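Long-range contacts in transcriptional regulator, LysR family (PDB 3SZP), which activates virulence genes in Vibrio cholerae as a LysR-type transcriptional regulator, probably by binding promoter DNA through its winged helix-turn-helix domain: residues I157-D162 and P261-M266; I163-P168 and G248-V253; E182-Q187 and V207-R212; T200-E205 and L254-S259. One frame throughout, in Å; residues are numbered along the deposited sequence.

Contact 1: residues I157-D162 and P261-M266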
loop_
_atom_site.group_PDB
_atom_site.type_symbol
_atom_site.label_atom_id
_atom_site.label_comp_id
_atom_site.label_asym_id
_atom_site.label_seq_id
_atom_site.Cartn_x
_atom_site.Cartn_y
_atom_site.Cartn_z
ATOM N N ILE A 157 -10.010 -35.805 25.413
ATOM C CA ILE A 157 -10.220 -36.995 24.597
ATOM C C ILE A 157 -8.920 -37.699 24.194
ATOM O O ILE A 157 -8.945 -38.778 23.592
ATOM C CB ILE A 157 -11.023 -36.685 23.321
ATOM C CG1 ILE A 157 -10.245 -35.721 22.411
ATOM C CG2 ILE A 157 -12.395 -36.129 23.679
ATOM C CD1 ILE A 157 -10.901 -35.490 21.058
ATOM N N GLY A 158 -7.783 -37.093 24.506
ATOM C CA GLY A 158 -6.523 -37.714 24.153
ATOM C C GLY A 158 -5.323 -36.939 24.638
ATOM O O GLY A 158 -5.453 -35.937 25.326
ATOM N N GLU A 159 -4.142 -37.418 24.289
ATOM C CA GLU A 159 -2.945 -36.654 24.547
ATOM C C GLU A 159 -1.848 -37.116 23.615
ATOM O O GLU A 159 -1.922 -38.206 23.052
ATOM C CB GLU A 159 -2.515 -36.745 26.015
ATOM C CG GLU A 159 -1.959 -38.072 26.450
ATOM C CD GLU A 159 -1.449 -38.027 27.881
ATOM O OE1 GLU A 159 -1.977 -37.228 28.687
ATOM O OE2 GLU A 159 -0.507 -38.775 28.213
ATOM N N VAL A 160 -0.844 -36.270 23.429
ATOM C CA VAL A 160 0.265 -36.617 22.557
ATOM C C VAL A 160 1.552 -36.506 23.321
ATOM O O VAL A 160 1.697 -35.667 24.208
ATOM C CB VAL A 160 0.319 -35.744 21.260
ATOM C CG1 VAL A 160 -0.884 -36.024 20.378
ATOM C CG2 VAL A 160 0.414 -34.256 21.595
ATOM N N LYS A 161 2.478 -37.393 22.985
ATOM C CA LYS A 161 3.820 -37.376 23.525
ATOM C C LYS A 161 4.731 -36.931 22.395
ATOM O O LYS A 161 4.779 -37.564 21.337
ATOM C CB LYS A 161 4.205 -38.778 24.019
ATOM C CG LYS A 161 5.677 -38.931 24.387
ATOM C CD LYS A 161 5.917 -40.113 25.334
ATOM C CE LYS A 161 6.247 -41.411 24.597
ATOM N NZ LYS A 161 7.636 -41.406 24.037
ATOM N N ASP A 162 5.443 -35.833 22.613
ATOM C CA ASP A 162 6.341 -35.300 21.605
ATOM C C ASP A 162 7.715 -35.890 21.815
ATOM O O ASP A 162 8.242 -35.877 22.927
ATOM C CB ASP A 162 6.410 -33.770 21.703
ATOM C CG ASP A 162 5.057 -33.111 21.486
ATOM O OD1 ASP A 162 4.310 -33.534 20.575
ATOM O OD2 ASP A 162 4.730 -32.190 22.249
ATOM N N PRO A 261 3.696 -33.635 28.096
ATOM C CA PRO A 261 2.581 -34.208 27.330
ATOM C C PRO A 261 1.542 -33.133 27.064
ATOM O O PRO A 261 1.369 -32.241 27.885
ATOM C CB PRO A 261 2.006 -35.267 28.274
ATOM C CG PRO A 261 3.093 -35.556 29.254
ATOM C CD PRO A 261 3.851 -34.272 29.417
ATOM N N ARG A 262 0.879 -33.192 25.918
ATOM C CA ARG A 262 -0.105 -32.183 25.570
ATOM C C ARG A 262 -1.490 -32.830 25.390
ATOM O O ARG A 262 -1.644 -33.834 24.686
ATOM C CB ARG A 262 0.331 -31.399 24.320
ATOM C CG ARG A 262 1.644 -30.610 24.509
ATOM C CD ARG A 262 2.089 -29.900 23.222
ATOM N NE ARG A 262 2.482 -30.830 22.159
ATOM C CZ ARG A 262 1.996 -30.800 20.918
ATOM N NH1 ARG A 262 1.095 -29.890 20.569
ATOM N NH2 ARG A 262 2.418 -31.669 20.019
ATOM N N ASP A 263 -2.484 -32.252 26.054
ATOM C CA ASP A 263 -3.820 -32.812 26.073
ATOM C C ASP A 263 -4.647 -32.350 24.890
ATOM O O ASP A 263 -4.522 -31.211 24.421
ATOM C CB ASP A 263 -4.530 -32.419 27.360
ATOM C CG ASP A 263 -3.839 -32.951 28.587
ATOM O OD1 ASP A 263 -3.338 -34.097 28.538
ATOM O OD2 ASP A 263 -3.789 -32.214 29.598
ATOM N N ILE A 264 -5.505 -33.242 24.422
ATOM C CA ILE A 264 -6.468 -32.920 23.385
ATOM C C ILE A 264 -7.859 -32.830 23.987
ATOM O O ILE A 264 -8.335 -33.790 24.592
ATOM C CB ILE A 264 -6.442 -33.980 22.289
ATOM C CG1 ILE A 264 -5.040 -34.034 21.681
ATOM C CG2 ILE A 264 -7.480 -33.649 21.212
ATOM C CD1 ILE A 264 -4.498 -35.417 21.553
ATOM N N TYR A 265 -8.492 -31.670 23.846
ATOM C CA TYR A 265 -9.818 -31.448 24.388
ATOM C C TYR A 265 -10.878 -31.267 23.307
ATOM O O TYR A 265 -10.597 -30.735 22.226
ATOM C CB TYR A 265 -9.849 -30.199 25.273
ATOM C CG TYR A 265 -9.085 -30.308 26.568
ATOM C CD1 TYR A 265 -9.667 -30.861 27.699
ATOM C CD2 TYR A 265 -7.785 -29.841 26.660
ATOM C CE1 TYR A 265 -8.965 -30.949 28.891
ATOM C CE2 TYR A 265 -7.068 -29.934 27.844
ATOM C CZ TYR A 265 -7.663 -30.487 28.949
ATOM O OH TYR A 265 -6.954 -30.550 30.117
ATOM N N MET A 266 -12.092 -31.707 23.630
ATOM C CA MET A 266 -13.299 -31.348 22.912
ATOM C C MET A 266 -14.075 -30.381 23.790
ATOM O O MET A 266 -14.259 -30.634 24.973
ATOM C CB MET A 266 -14.159 -32.582 22.657
ATOM C CG MET A 266 -15.563 -32.288 22.131
ATOM S SD MET A 266 -16.445 -33.778 21.557
ATOM C CE MET A 266 -16.360 -34.781 23.042
#
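Ile-157 and Gly-158 both face Ile-264 in a classic beta bulge, on antiparallel strands 157-160 and 262-266 whose axes close to 4.4 Å at 156°. Ile-264 O takes a short bond from Ile-157 N (2.7 Å) and a weak one from Gly-158 N, while Ile-264 N bonds back to Gly-158 O. Past the non-hydrogen-bonded pair Glu-159/Asp-263, Val-160 and Arg-262 bond in both directions. Beyond this last pair, Arg-262 grips Asp-162 side-on in a salt bridge: NE lies 2.6 Å from OD2 and NH2 2.7 Å from OD1. A bend at chi3 (-67°) lays the guanidinium nearly coplanar with the carboxylate, and Val-160 CG2 covers one of its faces. The side chains of Ile-157 and Ile-264 cross at about a right angle, CG1 of the first 3.7 Å from CG2 of the second, and Ile-264 CD1 reaches Val-160 CG1. On the other face Glu-159 and Asp-263 lie side by side, Glu-159 OE1 3.4 Å from Asp-263 OD1, a repulsion Lys-156 would offset by salt bridges to both. Strand 140-144 pairs along the far edge of 262-268, helix 276-287 packs on Ile-157 and Met-266, and Pro-237 of strand 233-237 touches Val-160 and Arg-262.

Contact 2: residues I163-P168 and G248-V253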
loop_
_atom_site.group_PDB
_atom_site.type_symbol
_atom_site.label_atom_id
_atom_site.label_comp_id
_atom_site.label_asym_id
_atom_site.label_seq_id
_atom_site.Cartn_x
_atom_site.Cartn_y
_atom_site.Cartn_z
ATOM N N ILE A 163 8.301 -36.413 20.748
ATOM C CA ILE A 163 9.605 -37.057 20.865
ATOM C C ILE A 163 10.594 -36.559 19.801
ATOM O O ILE A 163 10.188 -36.018 18.780
ATOM C CB ILE A 163 9.475 -38.589 20.785
ATOM C CG1 ILE A 163 9.039 -39.009 19.388
ATOM C CG2 ILE A 163 8.462 -39.109 21.830
ATOM C CD1 ILE A 163 9.276 -40.517 19.105
ATOM N N LEU A 164 11.886 -36.765 20.042
ATOM C CA LEU A 164 12.916 -36.322 19.110
ATOM C C LEU A 164 13.299 -37.446 18.156
ATOM O O LEU A 164 13.496 -38.591 18.580
ATOM C CB LEU A 164 14.141 -35.825 19.869
ATOM C CG LEU A 164 13.846 -34.661 20.815
ATOM C CD1 LEU A 164 14.706 -34.730 22.088
ATOM C CD2 LEU A 164 14.016 -33.323 20.102
ATOM N N VAL A 165 13.402 -37.114 16.870
ATOM C CA VAL A 165 13.739 -38.103 15.857
ATOM C C VAL A 165 14.630 -37.542 14.768
ATOM O O VAL A 165 14.594 -36.333 14.475
ATOM C CB VAL A 165 12.473 -38.709 15.194
ATOM C CG1 VAL A 165 11.715 -39.598 16.190
ATOM C CG2 VAL A 165 11.576 -37.614 14.602
ATOM N N ALA A 166 15.411 -38.426 14.164
ATOM C CA ALA A 166 16.217 -38.104 12.991
ATOM C C ALA A 166 16.239 -39.310 12.053
ATOM O O ALA A 166 15.895 -40.436 12.458
ATOM C CB ALA A 166 17.626 -37.740 13.399
ATOM N N SER A 167 16.657 -39.093 10.809
ATOM C CA SER A 167 16.782 -40.214 9.881
ATOM C C SER A 167 18.124 -40.913 10.123
ATOM O O SER A 167 19.096 -40.279 10.547
ATOM C CB SER A 167 16.653 -39.757 8.421
ATOM O OG SER A 167 17.914 -39.438 7.857
ATOM N N PRO A 168 18.180 -42.225 9.873
ATOM C CA PRO A 168 19.478 -42.914 9.967
ATOM C C PRO A 168 20.531 -42.226 9.078
ATOM O O PRO A 168 21.691 -42.097 9.483
ATOM C CB PRO A 168 19.181 -44.314 9.428
ATOM C CG PRO A 168 17.704 -44.509 9.637
ATOM C CD PRO A 168 17.073 -43.127 9.524
ATOM N N GLY A 248 12.672 -48.471 9.668
ATOM C CA GLY A 248 13.814 -47.807 10.277
ATOM C C GLY A 248 14.085 -46.406 9.740
ATOM O O GLY A 248 15.209 -45.920 9.848
ATOM N N SER A 249 13.068 -45.753 9.178
ATOM C CA SER A 249 13.287 -44.510 8.415
ATOM C C SER A 249 13.340 -43.227 9.255
ATOM O O SER A 249 13.838 -42.206 8.792
ATOM C CB SER A 249 12.261 -44.348 7.288
ATOM O OG SER A 249 11.082 -43.725 7.772
ATOM N N LEU A 250 12.804 -43.288 10.472
ATOM C CA LEU A 250 13.064 -42.280 11.492
ATOM C C LEU A 250 13.422 -43.018 12.766
ATOM O O LEU A 250 12.759 -43.994 13.108
ATOM C CB LEU A 250 11.831 -41.415 11.741
ATOM C CG LEU A 250 11.448 -40.430 10.642
ATOM C CD1 LEU A 250 10.157 -39.719 11.000
ATOM C CD2 LEU A 250 12.574 -39.435 10.404
ATOM N N VAL A 251 14.465 -42.580 13.464
ATOM C CA VAL A 251 14.776 -43.162 14.766
ATOM C C VAL A 251 14.738 -42.129 15.880
ATOM O O VAL A 251 15.167 -40.986 15.711
ATOM C CB VAL A 251 16.140 -43.881 14.794
ATOM C CG1 VAL A 251 16.177 -45.015 13.751
ATOM C CG2 VAL A 251 17.261 -42.907 14.569
ATOM N N GLN A 252 14.208 -42.547 17.025
ATOM C CA GLN A 252 14.164 -41.692 18.195
ATOM C C GLN A 252 15.570 -41.444 18.712
ATOM O O GLN A 252 16.395 -42.344 18.738
ATOM C CB GLN A 252 13.298 -42.315 19.295
ATOM C CG GLN A 252 13.133 -41.397 20.500
ATOM C CD GLN A 252 12.165 -41.944 21.537
ATOM O OE1 GLN A 252 11.718 -43.083 21.443
ATOM N NE2 GLN A 252 11.850 -41.136 22.542
ATOM N N VAL A 253 15.846 -40.213 19.103
ATOM C CA VAL A 253 17.100 -39.906 19.772
ATOM C C VAL A 253 16.805 -39.280 21.126
ATOM O O VAL A 253 15.688 -38.847 21.378
ATOM C CB VAL A 253 17.954 -38.932 18.944
ATOM C CG1 VAL A 253 18.422 -39.610 17.660
ATOM C CG2 VAL A 253 17.166 -37.649 18.640
HETATM O O HOH W 1 12.909 -38.469 22.325
#
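Val-251 and Ala-166 bond to each other in both directions, Val-251 N reaching Ala-166 O at 2.8 Å and Ala-166 N returning to Val-251 O at 3.0 Å. Val-253 N adds a third bond, to Leu-164 O at 2.9 Å. In the non-hydrogen-bonded pair between these links, the CA-H of Gln-252 points at Leu-164 O and that of Val-165 at Val-251 O. One water finishes the polar pattern: it accepts from Leu-164 N and from Gln-252 NE2 (2.9 Å) and donates to Val-253 O, so it joins two backbones and holds NE2 of the amide. Gln-252 reaches it because its chain is fully extended, with CG anti to the backbone N (chi1 -175°). On the way the Gln-252 side chain crosses that of Ile-163 at about a right angle, Gln-252 CD lying 4.0 Å from Ile-163 CD1. Further out, Val-253 CG2 rests on Leu-164 CB at 3.7 Å. Leu-250 CD2 lies over the Ala-166 carbonyl, and the Leu-250 side chain also meets Phe-244 and Cys-227 of the neighbouring helices. Just past the strand, Ser-167 is the N-cap of helix 168-173, its OG bonded to Tyr-170 N. With strand 233-237 paired along the other edge of 163-166, the short strand 251-252 extends the mixed sheet flanked by helices, an arrangement consistent with the periplasmic-binding-protein-like fold of LysR effector domains.

Contact 3: residues E182-Q187 and V207-R212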
loop_
_atom_site.group_PDB
_atom_site.type_symbol
_atom_site.label_atom_id
_atom_site.label_comp_id
_atom_site.label_asym_id
_atom_site.label_seq_id
_atom_site.Cartn_x
_atom_site.Cartn_y
_atom_site.Cartn_z
ATOM N N GLU A 182 23.610 -30.741 23.583
ATOM C CA GLU A 182 24.307 -30.921 22.315
ATOM C C GLU A 182 23.453 -30.577 21.088
ATOM O O GLU A 182 23.975 -30.464 19.986
ATOM C CB GLU A 182 24.839 -32.351 22.200
ATOM C CG GLU A 182 25.840 -32.732 23.284
ATOM C CD GLU A 182 26.309 -34.170 23.174
ATOM O OE1 GLU A 182 25.477 -35.066 22.914
ATOM O OE2 GLU A 182 27.526 -34.408 23.351
ATOM N N LEU A 183 22.143 -30.422 21.275
ATOM C CA LEU A 183 21.263 -30.049 20.154
ATOM C C LEU A 183 21.727 -28.772 19.449
ATOM O O LEU A 183 21.441 -28.582 18.260
ATOM C CB LEU A 183 19.792 -29.923 20.593
ATOM C CG LEU A 183 19.100 -31.243 20.957
ATOM C CD1 LEU A 183 17.800 -30.995 21.716
ATOM C CD2 LEU A 183 18.890 -32.161 19.734
ATOM N N HIS A 184 22.454 -27.916 20.171
ATOM C CA HIS A 184 22.973 -26.667 19.600
ATOM C C HIS A 184 23.989 -26.911 18.485
ATOM O O HIS A 184 24.214 -26.043 17.640
ATOM C CB HIS A 184 23.582 -25.765 20.679
ATOM C CG HIS A 184 22.568 -25.192 21.623
ATOM N ND1 HIS A 184 21.575 -24.325 21.215
ATOM C CD2 HIS A 184 22.388 -25.366 22.955
ATOM C CE1 HIS A 184 20.828 -23.990 22.253
ATOM N NE2 HIS A 184 21.303 -24.606 23.323
ATOM N N GLN A 185 24.587 -28.098 18.488
ATOM C CA GLN A 185 25.577 -28.477 17.484
ATOM C C GLN A 185 24.931 -29.128 16.264
ATOM O O GLN A 185 25.584 -29.334 15.253
ATOM C CB GLN A 185 26.606 -29.442 18.089
ATOM C CG GLN A 185 27.773 -28.771 18.797
ATOM C CD GLN A 185 27.321 -27.748 19.819
ATOM O OE1 GLN A 185 26.806 -28.104 20.889
ATOM N NE2 GLN A 185 27.495 -26.465 19.492
ATOM N N HIS A 186 23.647 -29.450 16.365
ATOM C CA HIS A 186 22.964 -30.211 15.324
ATOM C C HIS A 186 22.062 -29.365 14.451
ATOM O O HIS A 186 21.736 -28.235 14.812
ATOM C CB HIS A 186 22.145 -31.329 15.956
ATOM C CG HIS A 186 22.960 -32.525 16.293
ATOM N ND1 HIS A 186 23.143 -33.565 15.409
ATOM C CD2 HIS A 186 23.670 -32.836 17.404
ATOM C CE1 HIS A 186 23.926 -34.472 15.964
ATOM N NE2 HIS A 186 24.256 -34.055 17.175
ATOM N N GLN A 187 21.656 -29.934 13.312
ATOM C CA GLN A 187 20.673 -29.305 12.428
ATOM C C GLN A 187 19.274 -29.561 12.968
ATOM O O GLN A 187 18.826 -30.703 13.025
ATOM C CB GLN A 187 20.786 -29.848 11.004
ATOM C CG GLN A 187 22.097 -29.495 10.341
ATOM C CD GLN A 187 22.529 -28.074 10.691
ATOM O OE1 GLN A 187 21.919 -27.101 10.247
ATOM N NE2 GLN A 187 23.583 -27.952 11.521
ATOM N N VAL A 207 16.664 -28.799 29.533
ATOM C CA VAL A 207 17.288 -27.990 28.516
ATOM C C VAL A 207 16.196 -27.250 27.755
ATOM O O VAL A 207 15.151 -27.824 27.440
ATOM C CB VAL A 207 18.143 -28.863 27.584
ATOM C CG1 VAL A 207 18.523 -28.115 26.335
ATOM C CG2 VAL A 207 19.391 -29.322 28.316
ATOM N N VAL A 208 16.423 -25.965 27.502
ATOM C CA VAL A 208 15.532 -25.198 26.644
ATOM C C VAL A 208 16.269 -24.851 25.360
ATOM O O VAL A 208 17.322 -24.209 25.393
ATOM C CB VAL A 208 15.052 -23.909 27.318
ATOM C CG1 VAL A 208 14.309 -23.032 26.311
ATOM C CG2 VAL A 208 14.147 -24.235 28.509
ATOM N N ASN A 209 15.743 -25.314 24.231
ATOM C CA ASN A 209 16.346 -24.991 22.948
ATOM C C ASN A 209 15.425 -24.094 22.136
ATOM O O ASN A 209 14.318 -24.490 21.726
ATOM C CB ASN A 209 16.702 -26.247 22.143
ATOM C CG ASN A 209 17.465 -25.916 20.864
ATOM O OD1 ASN A 209 16.919 -25.298 19.946
ATOM N ND2 ASN A 209 18.729 -26.323 20.802
ATOM N N SER A 210 15.895 -22.876 21.897
ATOM C CA SER A 210 15.164 -21.959 21.060
ATOM C C SER A 210 15.985 -21.552 19.833
ATOM O O SER A 210 15.821 -20.450 19.335
ATOM C CB SER A 210 14.736 -20.740 21.875
ATOM O OG SER A 210 15.860 -20.080 22.420
ATOM N N ASP A 211 16.870 -22.431 19.351
ATOM C CA ASP A 211 17.541 -22.203 18.071
ATOM C C ASP A 211 16.476 -22.083 17.002
ATOM O O ASP A 211 15.445 -22.771 17.069
ATOM C CB ASP A 211 18.460 -23.361 17.684
ATOM C CG ASP A 211 19.512 -23.656 18.719
ATOM O OD1 ASP A 211 19.759 -22.788 19.573
ATOM O OD2 ASP A 211 20.095 -24.762 18.674
ATOM N N ARG A 212 16.721 -21.237 16.008
ATOM C CA ARG A 212 15.770 -21.016 14.923
ATOM C C ARG A 212 15.564 -22.249 14.054
ATOM O O ARG A 212 14.465 -22.483 13.541
ATOM C CB ARG A 212 16.237 -19.858 14.048
ATOM C CG ARG A 212 16.049 -18.519 14.708
ATOM C CD ARG A 212 14.584 -18.316 15.024
ATOM N NE ARG A 212 13.926 -17.493 14.012
ATOM C CZ ARG A 212 12.615 -17.286 13.965
ATOM N NH1 ARG A 212 11.824 -17.859 14.869
ATOM N NH2 ARG A 212 12.093 -16.514 13.014
HETATM O O HOH W 2 20.736 -25.775 16.503
#
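His-184 has the amide of Asn-209 over one face of its ring and Asp-211 OD1 at its edge. Asn-209 ND2 sits 3.3 Å above the ring plane, displaced toward the rim beside ND1 and CE1, and the amide is turned only 22° from the ring. His-184 ND1 lies 2.9 Å from Asp-211 OD1, near the ring plane, and 3.0 Å from Asp-211 OD2, which stands out of that plane on the side of the Asn-209 amide. Both bonds are weak and bent, since the N-H direction passes to one side of both oxygens; ring and carboxylate planes stand 52° apart. The same carboxylate takes a further weak bond from Asn-209 ND2 to OD2, so that the amide is held against this face of the ring. Asn-209 reaches the ring and the carboxylate because its CG lies anti to the backbone N (chi1 -174°). Alongside, Leu-183 CB packs 3.8 Å from Asn-209 ND2, while the Leu-183 side chain also meets Trp-197 and Leu-199 of strand 197-200. The contact thus ties the 3-10 segment 182-185 to the end of the hairpin strand 206-209. There Asp-211 N bonds to Asn-209 OD1 at 2.9 Å, and Lys-190 NZ bonds to that oxygen as well: the strand leaves its hairpin through an Asx turn.

Contact 4: residues T200-E205 and L254-S259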
loop_
_atom_site.group_PDB
_atom_site.type_symbol
_atom_site.label_atom_id
_atom_site.label_comp_id
_atom_site.label_asym_id
_atom_site.label_seq_id
_atom_site.Cartn_x
_atom_site.Cartn_y
_atom_site.Cartn_z
ATOM N N THR A 200 13.348 -32.401 29.591
ATOM C CA THR A 200 13.798 -32.804 30.913
ATOM C C THR A 200 14.207 -34.280 30.898
ATOM O O THR A 200 13.488 -35.118 30.357
ATOM C CB THR A 200 12.676 -32.587 31.942
ATOM O OG1 THR A 200 12.263 -31.217 31.889
ATOM C CG2 THR A 200 13.146 -32.927 33.363
ATOM N N ASN A 201 15.366 -34.598 31.465
ATOM C CA ASN A 201 15.780 -35.993 31.524
ATOM C C ASN A 201 15.367 -36.609 32.848
ATOM O O ASN A 201 14.774 -35.920 33.683
ATOM C CB ASN A 201 17.274 -36.186 31.200
ATOM C CG ASN A 201 18.204 -35.790 32.345
ATOM O OD1 ASN A 201 17.769 -35.473 33.457
ATOM N ND2 ASN A 201 19.509 -35.823 32.067
ATOM N N SER A 202 15.651 -37.892 33.051
ATOM C CA SER A 202 15.169 -38.541 34.261
ATOM C C SER A 202 15.921 -38.087 35.513
ATOM O O SER A 202 15.449 -38.293 36.621
ATOM C CB SER A 202 15.181 -40.068 34.123
ATOM O OG SER A 202 16.424 -40.499 33.618
ATOM N N GLN A 203 17.076 -37.459 35.339
ATOM C CA GLN A 203 17.811 -36.910 36.474
ATOM C C GLN A 203 17.242 -35.558 36.884
ATOM O O GLN A 203 17.597 -35.016 37.925
ATOM C CB GLN A 203 19.299 -36.757 36.139
ATOM C CG GLN A 203 20.086 -38.036 36.250
ATOM C CD GLN A 203 19.349 -39.213 35.650
ATOM O OE1 GLN A 203 19.063 -39.239 34.439
ATOM N NE2 GLN A 203 19.008 -40.187 36.493
ATOM N N GLY A 204 16.371 -35.010 36.047
ATOM C CA GLY A 204 15.761 -33.724 36.332
ATOM C C GLY A 204 16.445 -32.574 35.622
ATOM O O GLY A 204 16.051 -31.421 35.759
ATOM N N GLU A 205 17.477 -32.879 34.848
ATOM C CA GLU A 205 18.109 -31.848 34.060
ATOM C C GLU A 205 17.131 -31.381 32.999
ATOM O O GLU A 205 16.421 -32.189 32.390
ATOM C CB GLU A 205 19.354 -32.376 33.376
ATOM C CG GLU A 205 20.542 -32.577 34.266
ATOM C CD GLU A 205 21.697 -33.109 33.461
ATOM O OE1 GLU A 205 21.765 -34.343 33.269
ATOM O OE2 GLU A 205 22.505 -32.290 32.984
ATOM N N LEU A 254 17.812 -39.217 21.989
ATOM C CA LEU A 254 17.651 -38.628 23.315
ATOM C C LEU A 254 16.389 -39.139 23.987
ATOM O O LEU A 254 15.591 -38.352 24.506
ATOM C CB LEU A 254 17.623 -37.096 23.229
ATOM C CG LEU A 254 18.933 -36.435 22.758
ATOM C CD1 LEU A 254 18.764 -34.944 22.563
ATOM C CD2 LEU A 254 20.079 -36.723 23.730
ATOM N N SER A 255 16.213 -40.457 23.994
ATOM C CA SER A 255 15.008 -41.054 24.556
ATOM C C SER A 255 14.768 -40.747 26.040
ATOM O O SER A 255 13.626 -40.805 26.506
ATOM C CB SER A 255 14.989 -42.570 24.313
ATOM O OG SER A 255 16.245 -43.151 24.632
ATOM N N ASP A 256 15.819 -40.426 26.789
ATOM C CA ASP A 256 15.648 -40.118 28.218
ATOM C C ASP A 256 15.193 -38.661 28.425
ATOM O O ASP A 256 14.895 -38.232 29.535
ATOM C CB ASP A 256 16.944 -40.393 28.995
ATOM C CG ASP A 256 16.758 -40.295 30.512
ATOM O OD1 ASP A 256 15.774 -40.866 31.033
ATOM O OD2 ASP A 256 17.590 -39.640 31.185
ATOM N N TRP A 257 15.137 -37.901 27.345
ATOM C CA TRP A 257 14.778 -36.490 27.454
ATOM C C TRP A 257 13.360 -36.314 26.977
ATOM O O TRP A 257 13.065 -36.560 25.810
ATOM C CB TRP A 257 15.708 -35.642 26.601
ATOM C CG TRP A 257 17.061 -35.528 27.183
ATOM C CD1 TRP A 257 18.102 -36.418 27.041
ATOM C CD2 TRP A 257 17.542 -34.477 28.022
ATOM N NE1 TRP A 257 19.197 -35.968 27.734
ATOM C CE2 TRP A 257 18.881 -34.774 28.344
ATOM C CE3 TRP A 257 16.973 -33.304 28.531
ATOM C CZ2 TRP A 257 19.654 -33.948 29.152
ATOM C CZ3 TRP A 257 17.741 -32.484 29.325
ATOM C CH2 TRP A 257 19.068 -32.811 29.632
ATOM N N SER A 258 12.472 -35.890 27.861
ATOM C CA SER A 258 11.068 -35.842 27.495
ATOM C C SER A 258 10.524 -34.427 27.485
ATOM O O SER A 258 11.116 -33.501 28.056
ATOM C CB SER A 258 10.233 -36.714 28.436
ATOM O OG SER A 258 10.352 -36.250 29.766
ATOM N N SER A 259 9.387 -34.284 26.814
ATOM C CA SER A 259 8.707 -33.014 26.682
ATOM C C SER A 259 7.363 -33.128 27.395
ATOM O O SER A 259 6.856 -34.227 27.617
ATOM C CB SER A 259 8.500 -32.705 25.200
ATOM O OG SER A 259 8.330 -31.311 24.976
HETATM O O HOH W 3 21.659 -37.129 29.831
#
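Ser-258 N donates to Thr-200 O at 2.8 Å, and Thr-200 N answers to Ser-258 O at 2.9 Å. The CA-H of Trp-257 also points at Thr-200 O. Next along, Ser-202 N meets Asp-256 OD2 from above the carboxylate plane at 3.2 Å, and Ser-202 OG lies 2.7 Å from Asp-256 OD1. Asp-256 turns its carboxylate to that place with CG anti to the backbone N (chi1 -171°). Here two type I beta turns, Asn-201 to Gly-204 and Leu-254 to Trp-257, lie against each other; the first is the tip of the hairpin formed by strands 197-200 and 206-209, and the single antiparallel bridge Thr-200/Ser-258 lies beside both turns. Asn-201 places its CB over the six-membered ring of Trp-257, 3.6 Å from the centroid and 15° off the normal, a CH-pi contact. Its amide then leans out over the indole, ND2 lying 3.5 Å from CZ2. Asn-201 OD1 accepts from Glu-205 N (3.0 Å), and ND2 gives a proton to Glu-205 OE1, which fixes the rotation of the amide. Glu-205 CB packs against Trp-257 CH2, and His-179 meets the indole edge-to-face while bonding to Glu-205 OE2.

Overall arrangement
From the N terminus, the chain enters this region on strand 153-166, which supplies the first halves of contacts 1 and 2 one after the other. Contact 3 closes the shortest loop, bringing the hairpin strand 206-209 back to the 182-187 turn. Contact 4 crosses it along the chain, since its first segment is the hairpin tip and its second lies beyond strand 251-252; Val-207 against Trp-257 and Leu-183 against Leu-254 join the two. Contact 2 also crosses contact 4, with Leu-164 touching Leu-254, and encloses contact 3. Contact 1, closed last by strand 262-268, encloses the other three. Its centre lies about 21 Å from that of contact 2, on the same continuous sheet.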